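Local coordinates for surface glycoprotein (Trypanosoma brucei, PDB 5KLH) that probably acts as a sensor at the surface of the insect-stage (procyclic) parasite, through a bilobed ectodomain on a membrane-anchored chain, at residues S19-K24 with E205-I210; V75-N78 with P84-R87; A162-D165 with E169-E172; T174-Q177 with S182-H185. All coordinates share one frame; numbering follows the deposited sequence.

Interaction 1: S19-K24 with E205-I210; sequences SAFDPK and EGDPFI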
ATOM      1  N   SER A  19       5.271  18.475  11.453  1.00 19.71           N
ATOM      2  CA  SER A  19       5.717  19.181  12.653  1.00 16.93           C
ATOM      3  C   SER A  19       5.893  18.260  13.848  1.00 23.38           C
ATOM      4  O   SER A  19       6.798  18.451  14.662  1.00 28.05           O
ATOM      5  CB  SER A  19       4.730  20.284  13.013  1.00 23.06           C
ATOM      6  OG  SER A  19       4.643  21.216  11.955  1.00 26.31           O
ATOM      7  N   ALA A  20       5.010  17.274  13.957  1.00 20.33           N
ATOM      8  CA  ALA A  20       5.043  16.319  15.064  1.00 15.16           C
ATOM      9  C   ALA A  20       6.084  15.206  14.903  1.00 18.96           C
ATOM     10  O   ALA A  20       6.395  14.520  15.875  1.00 22.71           O
ATOM     11  CB  ALA A  20       3.674  15.705  15.244  1.00 19.57           C
ATOM     12  N   PHE A  21       6.616  15.034  13.690  1.00 17.48           N
ATOM     13  CA  PHE A  21       7.524  13.927  13.393  1.00 16.33           C
ATOM     14  C   PHE A  21       8.856  14.091  14.116  1.00 20.85           C
ATOM     15  O   PHE A  21       9.557  15.095  13.941  1.00 24.53           O
ATOM     16  CB  PHE A  21       7.744  13.820  11.874  1.00 14.55           C
ATOM     17  CG  PHE A  21       8.668  12.704  11.443  1.00 16.89           C
ATOM     18  CD1 PHE A  21       8.438  11.387  11.827  1.00 16.44           C
ATOM     19  CD2 PHE A  21       9.739  12.975  10.601  1.00 14.82           C
ATOM     20  CE1 PHE A  21       9.284  10.364  11.391  1.00 12.39           C
ATOM     21  CE2 PHE A  21      10.584  11.963  10.166  1.00 15.62           C
ATOM     22  CZ  PHE A  21      10.364  10.661  10.564  1.00 15.85           C
ATOM     23  N   ASP A  22       9.196  13.093  14.927  1.00 20.50           N
ATOM     24  CA  ASP A  22      10.472  13.034  15.636  1.00 22.83           C
ATOM     25  C   ASP A  22      11.248  11.801  15.177  1.00 18.08           C
ATOM     26  O   ASP A  22      10.959  10.685  15.606  1.00 21.99           O
ATOM     27  CB  ASP A  22      10.222  13.005  17.150  1.00 27.29           C
ATOM     28  CG  ASP A  22      11.502  12.860  17.974  1.00 27.75           C
ATOM     29  OD1 ASP A  22      12.611  13.081  17.441  1.00 25.15           O
ATOM     30  OD2 ASP A  22      11.380  12.540  19.180  1.00 34.87           O
ATOM     31  N   PRO A  23      12.226  11.999  14.284  1.00 21.77           N
ATOM     32  CA  PRO A  23      12.992  10.885  13.722  1.00 19.99           C
ATOM     33  C   PRO A  23      14.124  10.400  14.622  1.00 17.52           C
ATOM     34  O   PRO A  23      14.727   9.373  14.332  1.00 21.00           O
ATOM     35  CB  PRO A  23      13.558  11.483  12.427  1.00 21.13           C
ATOM     36  CG  PRO A  23      13.749  12.922  12.770  1.00 23.81           C
ATOM     37  CD  PRO A  23      12.564  13.277  13.632  1.00 18.44           C
ATOM     38  N   LYS A  24      14.409  11.135  15.690  1.00 18.26           N
ATOM     39  CA  LYS A  24      15.526  10.790  16.565  1.00 17.79           C
ATOM     40  C   LYS A  24      15.492   9.356  17.100  1.00 16.90           C
ATOM     41  O   LYS A  24      16.513   8.661  17.062  1.00 19.17           O
ATOM     42  CB  LYS A  24      15.597  11.803  17.710  1.00 17.00           C
ATOM     43  CG  LYS A  24      15.862  13.203  17.149  1.00 30.27           C
ATOM     44  CD  LYS A  24      16.083  14.272  18.211  1.00 42.70           C
ATOM     45  CE  LYS A  24      17.193  15.233  17.779  1.00 43.98           C
ATOM     46  NZ  LYS A  24      17.068  15.623  16.341  1.00 50.51           N
ATOM     47  N   GLU A 205       4.592   4.925  12.221  1.00 10.33           N
ATOM     48  CA  GLU A 205       3.264   5.429  11.885  1.00  9.73           C
ATOM     49  C   GLU A 205       3.225   6.915  11.591  1.00 12.57           C
ATOM     50  O   GLU A 205       2.472   7.352  10.728  1.00 14.05           O
ATOM     51  CB  GLU A 205       2.262   5.147  13.022  1.00 13.58           C
ATOM     52  CG  GLU A 205       1.703   3.769  13.045  1.00 18.22           C
ATOM     53  CD  GLU A 205       0.533   3.643  14.011  1.00 18.93           C
ATOM     54  OE1 GLU A 205       0.467   4.412  15.009  1.00 21.26           O
ATOM     55  OE2 GLU A 205      -0.296   2.747  13.790  1.00 14.62           O
ATOM     56  N   GLY A 206       3.987   7.701  12.343  1.00 10.97           N
ATOM     57  CA  GLY A 206       3.940   9.142  12.156  1.00 14.11           C
ATOM     58  C   GLY A 206       4.846   9.675  11.057  1.00 16.45           C
ATOM     59  O   GLY A 206       5.003  10.895  10.925  1.00 13.47           O
ATOM     60  N   ASP A 207       5.432   8.790  10.252  1.00 11.28           N
ATOM     61  CA  ASP A 207       6.331   9.270   9.191  1.00  9.60           C
ATOM     62  C   ASP A 207       5.606  10.127   8.170  1.00  9.83           C
ATOM     63  O   ASP A 207       4.481   9.828   7.796  1.00 11.71           O
ATOM     64  CB  ASP A 207       7.001   8.105   8.470  1.00 11.08           C
ATOM     65  CG  ASP A 207       8.218   8.546   7.703  1.00 12.38           C
ATOM     66  OD1 ASP A 207       9.302   8.535   8.314  1.00 11.54           O
ATOM     67  OD2 ASP A 207       8.088   8.887   6.496  1.00 13.18           O
ATOM     68  N   PRO A 208       6.260  11.194   7.687  1.00 11.76           N
ATOM     69  CA  PRO A 208       5.605  12.021   6.673  1.00  8.30           C
ATOM     70  C   PRO A 208       5.312  11.263   5.375  1.00  9.45           C
ATOM     71  O   PRO A 208       4.422  11.656   4.621  1.00 12.49           O
ATOM     72  CB  PRO A 208       6.630  13.136   6.437  1.00 11.09           C
ATOM     73  CG  PRO A 208       7.294  13.294   7.779  1.00 11.41           C
ATOM     74  CD  PRO A 208       7.459  11.851   8.242  1.00 13.82           C
ATOM     75  N   PHE A 209       6.057  10.196   5.103  1.00  9.90           N
ATOM     76  CA  PHE A 209       5.758   9.379   3.924  1.00  8.01           C
ATOM     77  C   PHE A 209       4.331   8.818   4.027  1.00 10.13           C
ATOM     78  O   PHE A 209       3.567   8.839   3.052  1.00 12.30           O
ATOM     79  CB  PHE A 209       6.785   8.241   3.784  1.00 10.68           C
ATOM     80  CG  PHE A 209       6.548   7.329   2.599  1.00  9.83           C
ATOM     81  CD1 PHE A 209       5.753   6.206   2.722  1.00  9.79           C
ATOM     82  CD2 PHE A 209       7.160   7.578   1.384  1.00 18.67           C
ATOM     83  CE1 PHE A 209       5.535   5.363   1.648  1.00 13.83           C
ATOM     84  CE2 PHE A 209       6.952   6.735   0.304  1.00 24.56           C
ATOM     85  CZ  PHE A 209       6.138   5.624   0.441  1.00 20.99           C
ATOM     86  N   ILE A 210       3.980   8.314   5.204  1.00  9.90           N
ATOM     87  CA  ILE A 210       2.653   7.739   5.414  1.00  8.28           C
ATOM     88  C   ILE A 210       1.605   8.856   5.435  1.00  9.51           C
ATOM     89  O   ILE A 210       0.557   8.739   4.798  1.00 12.25           O
ATOM     90  CB  ILE A 210       2.608   6.908   6.701  1.00  8.35           C
ATOM     91  CG1 ILE A 210       3.418   5.622   6.506  1.00 10.27           C
ATOM     92  CG2 ILE A 210       1.168   6.615   7.100  1.00 10.90           C
ATOM     93  CD1 ILE A 210       3.595   4.794   7.771  1.00 11.83           C
TER
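Phe21 lays one face of its ring over the pyrrolidine of Pro208. The CD carbon of Pro208 sits 3.4 Å from the centroid of the Phe21 ring, 11° off the ring normal, a clear CH-pi contact. The two side chains cross at about a right angle. CG of Pro208 lies off toward CD2 of Phe21. Pro23 N lies more loosely over the opposite face of the Phe21 ring, 4.3 Å above the plane. CG of Phe21 stands anti to its backbone nitrogen (chi1 -180°), which carries the ring across to 205-210.

Here the end of helix 12-20 meets the start of helix 208-215. Phe21 is the first residue to leave the helical path, and Asp207 is the N-cap of the second helix. The far end of the Phe21 ring comes close to the carboxylate of Asp207, with CZ of Phe21 3.3 Å from OD1 of Asp207. The two planes are 74° apart. At the near side, CD1 of Phe21 lies 3.6 Å from the carbonyl O of Gly206. OD2 of Asp207 accepts from Phe209 N at 2.8 Å, met on the anti side and tilted from the carboxylate plane. The same oxygen is bonded to Ser55 OG, and OD1 to Val56 N, which ties the cap to strand 51-63.

Interaction 2: V75-N78 with P84-R87; sequences VKVN and PFTR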
ATOM      1  N   VAL A  75       9.124 -12.653   6.461  1.00 11.72           N
ATOM      2  CA  VAL A  75       9.993 -11.569   6.902  1.00 13.03           C
ATOM      3  C   VAL A  75       9.949 -11.491   8.421  1.00 12.33           C
ATOM      4  O   VAL A  75       8.930 -11.136   9.003  1.00 12.10           O
ATOM      5  CB  VAL A  75       9.570 -10.227   6.280  1.00  9.88           C
ATOM      6  CG1 VAL A  75      10.507  -9.116   6.715  1.00 12.83           C
ATOM      7  CG2 VAL A  75       9.562 -10.346   4.762  1.00 11.40           C
ATOM      8  N   LYS A  76      11.054 -11.869   9.060  1.00  8.13           N
ATOM      9  CA  LYS A  76      11.161 -11.783  10.510  1.00 13.79           C
ATOM     10  C   LYS A  76      11.826 -10.480  10.911  1.00 13.45           C
ATOM     11  O   LYS A  76      13.017 -10.265  10.668  1.00 12.67           O
ATOM     12  CB  LYS A  76      11.930 -12.994  11.048  1.00 14.48           C
ATOM     13  CG  LYS A  76      11.292 -14.293  10.576  1.00 15.42           C
ATOM     14  CD  LYS A  76      11.893 -15.530  11.227  1.00 25.57           C
ATOM     15  CE  LYS A  76      11.176 -16.778  10.719  1.00 33.77           C
ATOM     16  NZ  LYS A  76      11.601 -18.027  11.416  1.00 39.28           N
ATOM     17  N   VAL A  77      11.030  -9.592  11.492  1.00 10.95           N
ATOM     18  CA  VAL A  77      11.492  -8.255  11.818  1.00  9.33           C
ATOM     19  C   VAL A  77      12.119  -8.283  13.204  1.00 13.24           C
ATOM     20  O   VAL A  77      11.447  -8.582  14.185  1.00 11.29           O
ATOM     21  CB  VAL A  77      10.326  -7.257  11.765  1.00 11.18           C
ATOM     22  CG1 VAL A  77      10.799  -5.850  12.050  1.00 12.25           C
ATOM     23  CG2 VAL A  77       9.625  -7.364  10.421  1.00  9.80           C
ATOM     24  N   ASN A  78      13.418  -8.022  13.268  1.00 12.53           N
ATOM     25  CA  ASN A  78      14.140  -7.995  14.537  1.00 12.24           C
ATOM     26  C   ASN A  78      14.933  -6.691  14.644  1.00 12.54           C
ATOM     27  O   ASN A  78      16.157  -6.657  14.451  1.00 11.99           O
ATOM     28  CB  ASN A  78      15.055  -9.218  14.665  1.00 13.70           C
ATOM     29  CG  ASN A  78      15.582  -9.401  16.076  1.00 13.20           C
ATOM     30  OD1 ASN A  78      15.260  -8.621  16.983  1.00 16.61           O
ATOM     31  ND2 ASN A  78      16.388 -10.439  16.275  1.00 20.07           N
ATOM     32  N   PRO A  84       9.504  -7.702  18.292  1.00  9.98           N
ATOM     33  CA  PRO A  84       9.625  -8.538  17.097  1.00 14.32           C
ATOM     34  C   PRO A  84       8.281  -9.001  16.545  1.00 12.83           C
ATOM     35  O   PRO A  84       7.327  -9.268  17.294  1.00 14.88           O
ATOM     36  CB  PRO A  84      10.448  -9.731  17.587  1.00 18.78           C
ATOM     37  CG  PRO A  84      11.252  -9.173  18.724  1.00 18.35           C
ATOM     38  CD  PRO A  84      10.361  -8.180  19.392  1.00 13.78           C
ATOM     39  N   PHE A  85       8.213  -9.083  15.220  1.00 11.81           N
ATOM     40  CA  PHE A  85       7.040  -9.629  14.568  1.00 11.96           C
ATOM     41  C   PHE A  85       7.414 -10.191  13.222  1.00 12.60           C
ATOM     42  O   PHE A  85       8.472  -9.855  12.667  1.00 11.24           O
ATOM     43  CB  PHE A  85       5.918  -8.576  14.443  1.00 13.75           C
ATOM     44  CG  PHE A  85       6.211  -7.443  13.498  1.00 15.34           C
ATOM     45  CD1 PHE A  85       6.933  -6.340  13.923  1.00 12.59           C
ATOM     46  CD2 PHE A  85       5.711  -7.455  12.206  1.00 12.93           C
ATOM     47  CE1 PHE A  85       7.186  -5.275  13.061  1.00 13.16           C
ATOM     48  CE2 PHE A  85       5.959  -6.391  11.340  1.00 11.20           C
ATOM     49  CZ  PHE A  85       6.694  -5.310  11.765  1.00 11.83           C
ATOM     50  N   THR A  86       6.549 -11.063  12.712  1.00 12.03           N
ATOM     51  CA  THR A  86       6.722 -11.642  11.387  1.00 10.58           C
ATOM     52  C   THR A  86       5.631 -11.161  10.442  1.00 12.31           C
ATOM     53  O   THR A  86       4.461 -11.089  10.812  1.00 14.85           O
ATOM     54  CB  THR A  86       6.698 -13.184  11.439  1.00 14.22           C
ATOM     55  OG1 THR A  86       7.789 -13.650  12.241  1.00 16.72           O
ATOM     56  CG2 THR A  86       6.831 -13.790  10.037  1.00 12.30           C
ATOM     57  N   ARG A  87       6.021 -10.832   9.218  1.00 10.86           N
ATOM     58  CA  ARG A  87       5.050 -10.665   8.151  1.00 11.43           C
ATOM     59  C   ARG A  87       5.299 -11.720   7.102  1.00 14.63           C
ATOM     60  O   ARG A  87       6.430 -11.854   6.601  1.00 11.81           O
ATOM     61  CB  ARG A  87       5.126  -9.275   7.515  1.00 12.53           C
ATOM     62  CG  ARG A  87       4.256  -9.148   6.266  1.00 12.56           C
ATOM     63  CD  ARG A  87       2.774  -9.051   6.634  1.00 13.58           C
ATOM     64  NE  ARG A  87       2.514  -7.822   7.375  1.00 15.60           N
ATOM     65  CZ  ARG A  87       2.197  -6.658   6.806  1.00 14.86           C
ATOM     66  NH1 ARG A  87       2.065  -6.561   5.483  1.00 16.76           N
ATOM     67  NH2 ARG A  87       2.002  -5.587   7.565  1.00 12.70           N
TER
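Val77 and Phe85 face each other as an antiparallel hydrogen-bonded pair of the hairpin made by strands 72-79 and 85-100. Val77 N gives a bond of 2.8 Å to Phe85 O. The return bond from Phe85 N to Val77 O is weak, at 3.4 Å. The next hydrogen-bonded pair, Val75 with Arg87, has two good bonds, one from each backbone N to the partner's O.

The Val77 side chain can be followed outward from the strand. Its CB lies 3.3 Å from Phe85 O and also near CE1 of the ring. Two methyls then part. CG1 is anti to the backbone nitrogen (chi1 -178°) and touches CE1 of Phe85 at 3.8 Å. CG2 goes over the ring face, 4.0 Å from the centroid of Phe85 and offset toward the rim, a CH-pi contact. The ring can lie beside the valine because CG of Phe85 takes the position between backbone N and carbonyl carbon (chi1 68°).

Lys76 and Thr86 form the non-hydrogen-bonded pair between these two, with their side chains on the other face of the sheet. They run side by side, and CG of Lys76 passes 3.9 Å from OG1 of Thr86.

The guanidinium of Arg87 turns away from the hairpin and bonds to Glu172 and to the carbonyl of Gln177. Val75 and Val77 both pack on Phe33 of strand 31-33. Against strand 145-164, Val75 packs on Leu158 and Val77 on Leu160.

Interaction 3: A162-D165 with E169-E172; sequences AASD and EYRE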
ATOM      1  N   ALA A 162       5.490   0.343  12.078  1.00 11.49           N
ATOM      2  CA  ALA A 162       5.478   0.196  13.537  1.00 10.95           C
ATOM      3  C   ALA A 162       4.843   1.409  14.196  1.00 12.97           C
ATOM      4  O   ALA A 162       5.017   2.535  13.737  1.00 12.53           O
ATOM      5  CB  ALA A 162       6.895  -0.002  14.073  1.00  9.29           C
ATOM      6  N   ALA A 163       4.124   1.160  15.284  1.00 11.72           N
ATOM      7  CA  ALA A 163       3.492   2.189  16.112  1.00 11.28           C
ATOM      8  C   ALA A 163       4.130   2.245  17.495  1.00 12.99           C
ATOM      9  O   ALA A 163       4.590   1.224  18.013  1.00 14.97           O
ATOM     10  CB  ALA A 163       2.014   1.910  16.255  1.00 16.24           C
ATOM     11  N   SER A 164       4.142   3.423  18.101  1.00 17.09           N
ATOM     12  CA  SER A 164       4.568   3.528  19.497  1.00 17.65           C
ATOM     13  C   SER A 164       3.718   2.645  20.401  1.00 25.05           C
ATOM     14  O   SER A 164       2.508   2.534  20.212  1.00 24.38           O
ATOM     15  CB  SER A 164       4.481   4.972  19.987  1.00 27.93           C
ATOM     16  OG  SER A 164       5.307   5.812  19.216  1.00 34.93           O
ATOM     17  N   ASP A 165       4.349   2.010  21.381  1.00 23.59           N
ATOM     18  CA  ASP A 165       3.584   1.450  22.484  1.00 26.04           C
ATOM     19  C   ASP A 165       3.383   2.587  23.497  1.00 29.26           C
ATOM     20  O   ASP A 165       3.641   3.757  23.187  1.00 37.10           O
ATOM     21  CB  ASP A 165       4.277   0.226  23.102  1.00 29.01           C
ATOM     22  CG  ASP A 165       5.715   0.499  23.535  1.00 20.69           C
ATOM     23  OD1 ASP A 165       6.102   1.674  23.646  1.00 20.01           O
ATOM     24  OD2 ASP A 165       6.455  -0.478  23.787  1.00 22.73           O
ATOM     25  N   GLU A 169       8.848   2.523  23.175  1.00 14.70           N
ATOM     26  CA  GLU A 169       9.292   1.622  22.125  1.00 12.33           C
ATOM     27  C   GLU A 169       8.174   1.447  21.096  1.00 13.21           C
ATOM     28  O   GLU A 169       7.257   2.281  21.028  1.00 13.34           O
ATOM     29  CB  GLU A 169       9.758   0.299  22.740  1.00 19.69           C
ATOM     30  CG  GLU A 169      10.958   0.540  23.671  1.00 20.77           C
ATOM     31  CD  GLU A 169      11.842  -0.680  23.877  1.00 22.92           C
ATOM     32  OE1 GLU A 169      11.303  -1.766  24.168  1.00 28.36           O
ATOM     33  OE2 GLU A 169      13.083  -0.532  23.759  1.00 30.22           O
ATOM     34  N   TYR A 170       8.280   0.408  20.272  1.00 10.75           N
ATOM     35  CA  TYR A 170       7.389   0.229  19.122  1.00 15.31           C
ATOM     36  C   TYR A 170       6.909  -1.216  18.985  1.00 13.18           C
ATOM     37  O   TYR A 170       7.508  -2.133  19.555  1.00 14.29           O
ATOM     38  CB  TYR A 170       8.098   0.658  17.823  1.00 11.77           C
ATOM     39  CG  TYR A 170       8.570   2.091  17.822  1.00 13.59           C
ATOM     40  CD1 TYR A 170       9.799   2.434  18.371  1.00 14.00           C
ATOM     41  CD2 TYR A 170       7.785   3.100  17.279  1.00 16.65           C
ATOM     42  CE1 TYR A 170      10.232   3.736  18.382  1.00 17.47           C
ATOM     43  CE2 TYR A 170       8.208   4.409  17.283  1.00 16.02           C
ATOM     44  CZ  TYR A 170       9.436   4.720  17.836  1.00 17.57           C
ATOM     45  OH  TYR A 170       9.879   6.020  17.852  1.00 21.76           O
ATOM     46  N   ARG A 171       5.817  -1.398  18.236  1.00 16.16           N
ATOM     47  CA  ARG A 171       5.242  -2.714  17.945  1.00 15.36           C
ATOM     48  C   ARG A 171       4.583  -2.602  16.581  1.00 11.40           C
ATOM     49  O   ARG A 171       4.380  -1.480  16.107  1.00 14.51           O
ATOM     50  CB  ARG A 171       4.226  -3.125  19.013  1.00 15.39           C
ATOM     51  CG  ARG A 171       3.049  -2.176  19.060  1.00 17.33           C
ATOM     52  CD  ARG A 171       2.124  -2.489  20.211  1.00 26.71           C
ATOM     53  NE  ARG A 171       1.337  -1.309  20.541  1.00 35.16           N
ATOM     54  CZ  ARG A 171       0.685  -1.139  21.684  1.00 34.63           C
ATOM     55  NH1 ARG A 171       0.716  -2.080  22.616  1.00 40.33           N
ATOM     56  NH2 ARG A 171       0.006  -0.023  21.890  1.00 33.89           N
ATOM     57  N   GLU A 172       4.246  -3.721  15.938  1.00 10.32           N
ATOM     58  CA  GLU A 172       3.625  -3.581  14.625  1.00 12.78           C
ATOM     59  C   GLU A 172       2.339  -2.787  14.729  1.00 13.61           C
ATOM     60  O   GLU A 172       1.520  -3.008  15.645  1.00 13.10           O
ATOM     61  CB  GLU A 172       3.322  -4.917  13.940  1.00 13.60           C
ATOM     62  CG  GLU A 172       2.918  -4.644  12.471  1.00 15.18           C
ATOM     63  CD  GLU A 172       2.552  -5.852  11.625  1.00 21.78           C
ATOM     64  OE1 GLU A 172       2.366  -6.976  12.153  1.00 21.89           O
ATOM     65  OE2 GLU A 172       2.425  -5.647  10.393  1.00 18.97           O
TER
HETATM   66  O   HOH W   1       7.673   5.206  21.283  1.00 19.68           O
HETATM   67  O   HOH W   2       6.552  -2.735  22.177  1.00 24.67           O
HETATM   68  O   HOH W   3       8.381  -1.121  25.668  1.00 30.70           O
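Ala163 and Arg171 are the hydrogen-bonded pair of a short antiparallel ladder, with Ala162-Glu172 and Ser164-Tyr170 as non-hydrogen-bonded pairs to either side and strand axes at 138°. This is a beta hairpin that ends strand 145-164 and returns as strand 170-172. Ala163 N bonds to Arg171 O at 2.8 Å, and Arg171 N bonds back to Ala163 O.

Asp165 secures the turn end. With chi1 at 54°, its carboxylate folds back over its own backbone. OD1 of Asp165 takes Glu169 N at 2.9 Å, on the syn side but tilted 26° out of the carboxylate plane. OD1 also accepts from Lys167 N within the turn. Asp165 N bonds to Glu169 O, so both backbone polar groups of Glu169 are held by one residue.

The guanidinium of Arg171 lies with one face over CA of Asp165, and its NH2 is 3.9 Å from that CA. Tyr170 sets its CB 4.0 Å from CB of Ala162. Its ring runs beside Ser164, with CE2 of Tyr170 3.8 Å from Ser164 OG, and meets Trp29 edge-to-face. A water joins Ser164 OG to Glu169 O and lies over one face of the Tyr170 ring. A second water donates to Asp165 OD2 at 2.8 Å and to Tyr170 O at 2.9 Å.

Interaction 4: T174-Q177 with S182-H185; sequences TQYQ and SFGH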
ATOM      1  N   THR A 174      -1.321  -1.555  14.217  1.00 14.48           N
ATOM      2  CA  THR A 174      -2.647  -2.121  14.075  1.00 17.46           C
ATOM      3  C   THR A 174      -3.355  -1.556  12.851  1.00 17.13           C
ATOM      4  O   THR A 174      -3.978  -2.285  12.078  1.00 19.35           O
ATOM      5  CB  THR A 174      -3.502  -1.826  15.325  1.00 14.42           C
ATOM      6  OG1 THR A 174      -2.879  -2.410  16.472  1.00 21.78           O
ATOM      7  CG2 THR A 174      -4.891  -2.385  15.158  1.00 22.05           C
ATOM      8  N   GLN A 175      -3.239  -0.248  12.662  1.00 12.89           N
ATOM      9  CA  GLN A 175      -4.025   0.427  11.645  1.00 17.93           C
ATOM     10  C   GLN A 175      -3.371   0.347  10.263  1.00 17.99           C
ATOM     11  O   GLN A 175      -4.052   0.225   9.240  1.00 19.12           O
ATOM     12  CB  GLN A 175      -4.243   1.884  12.034  1.00 19.72           C
ATOM     13  CG  GLN A 175      -5.303   2.572  11.195  1.00 18.61           C
ATOM     14  CD  GLN A 175      -6.623   1.833  11.257  1.00 20.76           C
ATOM     15  OE1 GLN A 175      -7.223   1.723  12.314  1.00 23.77           O
ATOM     16  NE2 GLN A 175      -7.065   1.291  10.119  1.00 22.14           N
ATOM     17  N   TYR A 176      -2.050   0.404  10.217  1.00 11.88           N
ATOM     18  CA  TYR A 176      -1.376   0.409   8.921  1.00 10.82           C
ATOM     19  C   TYR A 176      -0.696  -0.917   8.650  1.00 13.70           C
ATOM     20  O   TYR A 176       0.281  -1.260   9.320  1.00 12.77           O
ATOM     21  CB  TYR A 176      -0.349   1.545   8.861  1.00 10.77           C
ATOM     22  CG  TYR A 176      -0.950   2.927   8.939  1.00 11.36           C
ATOM     23  CD1 TYR A 176      -1.152   3.555  10.169  1.00 14.32           C
ATOM     24  CD2 TYR A 176      -1.327   3.602   7.788  1.00 14.69           C
ATOM     25  CE1 TYR A 176      -1.711   4.817  10.228  1.00 13.43           C
ATOM     26  CE2 TYR A 176      -1.889   4.860   7.847  1.00 11.35           C
ATOM     27  CZ  TYR A 176      -2.066   5.459   9.066  1.00 12.14           C
ATOM     28  OH  TYR A 176      -2.627   6.707   9.136  1.00 15.70           O
ATOM     29  N   GLN A 177      -1.198  -1.665   7.665  1.00 10.26           N
ATOM     30  CA  GLN A 177      -0.593  -2.937   7.293  1.00 10.94           C
ATOM     31  C   GLN A 177       0.399  -2.712   6.159  1.00 12.87           C
ATOM     32  O   GLN A 177       1.102  -3.625   5.744  1.00 15.11           O
ATOM     33  CB  GLN A 177      -1.657  -3.962   6.888  1.00 12.25           C
ATOM     34  CG  GLN A 177      -2.472  -4.552   8.064  1.00 19.43           C
ATOM     35  CD  GLN A 177      -3.887  -3.999   8.142  1.00 29.87           C
ATOM     36  OE1 GLN A 177      -4.212  -3.004   7.500  1.00 31.46           O
ATOM     37  NE2 GLN A 177      -4.739  -4.652   8.925  1.00 27.71           N
ATOM     38  N   SER A 182      -3.612   2.109  -0.161  1.00 11.71           N
ATOM     39  CA  SER A 182      -4.521   2.457   0.937  1.00 13.81           C
ATOM     40  C   SER A 182      -4.275   1.703   2.247  1.00 10.13           C
ATOM     41  O   SER A 182      -5.213   1.492   3.024  1.00 10.70           O
ATOM     42  CB  SER A 182      -5.967   2.225   0.484  1.00 14.51           C
ATOM     43  OG  SER A 182      -6.081   0.975  -0.188  1.00 18.42           O
ATOM     44  N   PHE A 183      -3.024   1.304   2.482  1.00 12.01           N
ATOM     45  CA  PHE A 183      -2.558   0.817   3.783  1.00 10.73           C
ATOM     46  C   PHE A 183      -3.015  -0.586   4.184  1.00 11.79           C
ATOM     47  O   PHE A 183      -2.808  -0.986   5.322  1.00 12.94           O
ATOM     48  CB  PHE A 183      -2.956   1.805   4.893  1.00  9.52           C
ATOM     49  CG  PHE A 183      -2.633   3.238   4.554  1.00  7.69           C
ATOM     50  CD1 PHE A 183      -1.331   3.610   4.277  1.00 10.61           C
ATOM     51  CD2 PHE A 183      -3.632   4.192   4.473  1.00  9.45           C
ATOM     52  CE1 PHE A 183      -1.028   4.912   3.948  1.00  9.66           C
ATOM     53  CE2 PHE A 183      -3.338   5.502   4.145  1.00 13.25           C
ATOM     54  CZ  PHE A 183      -2.031   5.863   3.868  1.00  9.44           C
ATOM     55  N   GLY A 184      -3.585  -1.335   3.246  1.00 11.85           N
ATOM     56  CA  GLY A 184      -3.910  -2.734   3.474  1.00 12.30           C
ATOM     57  C   GLY A 184      -2.723  -3.652   3.264  1.00 10.14           C
ATOM     58  O   GLY A 184      -1.668  -3.219   2.773  1.00 10.08           O
ATOM     59  N   HIS A 185      -2.882  -4.928   3.605  1.00 10.58           N
ATOM     60  CA  HIS A 185      -1.717  -5.812   3.622  1.00 11.06           C
ATOM     61  C   HIS A 185      -1.164  -6.073   2.224  1.00  8.98           C
ATOM     62  O   HIS A 185       0.022  -6.409   2.081  1.00 13.03           O
ATOM     63  CB  HIS A 185      -2.045  -7.139   4.347  1.00 11.69           C
ATOM     64  CG  HIS A 185      -2.955  -8.054   3.593  1.00 11.30           C
ATOM     65  ND1 HIS A 185      -4.303  -7.799   3.428  1.00 14.48           N
ATOM     66  CD2 HIS A 185      -2.729  -9.254   3.003  1.00 15.43           C
ATOM     67  CE1 HIS A 185      -4.855  -8.782   2.744  1.00 14.54           C
ATOM     68  NE2 HIS A 185      -3.923  -9.683   2.476  1.00 16.13           N
TER
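Tyr176 turns the edge of its ring to the face of Phe183 in a T-shaped pair. The ring centroids of Tyr176 and Phe183 are 4.9 Å apart and the planes stand at 81°. CE2 of Tyr176 sits over the centre of the Phe183 ring, 3.6 Å above its plane. CD2 of Tyr176 comes nearer the root of that ring, 3.5 Å from CG of Phe183. At the edge of the Tyr176 ring, in its plane, lies CD1 of Phe183. Both side chains run side by side in the same direction, while their ring planes are nearly perpendicular. In each, CG is anti to the carbonyl carbon (chi1 -64° in Tyr176).

The backbone joins the same two places. Gln177 N bonds to Phe183 O at 2.9 Å. CB of Gln177 rests 3.6 Å from His185 N and 4.1 Å from CB of His185. This is the side of Gln177 that faces the second segment, and the backbone of Gly184 passes close to the same CB.

The two segments are parts of one irregular loop between strands 170-172 and 189-191. Phe183 has a positive phi (74°), and a cis peptide bond precedes Ser182. Both are consistent with a sharp reversal of the loop, which brings 182-185 beside 174-177. The hydroxyl of Tyr176 bonds to Arg214, and its ring packs on Ile210. Phe183 touches Glu213 and Arg214, so the aromatic pair lies against helix 208-215.

In the fold
Interaction 1 brings together parts near the two ends of the chain, and the other three follow one another in order between its segments. Interactions 2 and 3 are hairpins of the same mixed sheet, with centres 13 Å apart, since strands 85-100 and 145-164 are neighbours. Arg87 ties interaction 2 to both interaction 3 and interaction 4. Interaction 1 touches interaction 3 where Glu205 N meets Ala162 O, and it shares helix 208-215 with the surroundings of interaction 4, about 17 Å away between centres. Interactions 1 and 2 are farthest apart, with centres about 22 Å apart. The terminal helices, sheet and loop are thus tied together in one part of the bilobed ectodomain.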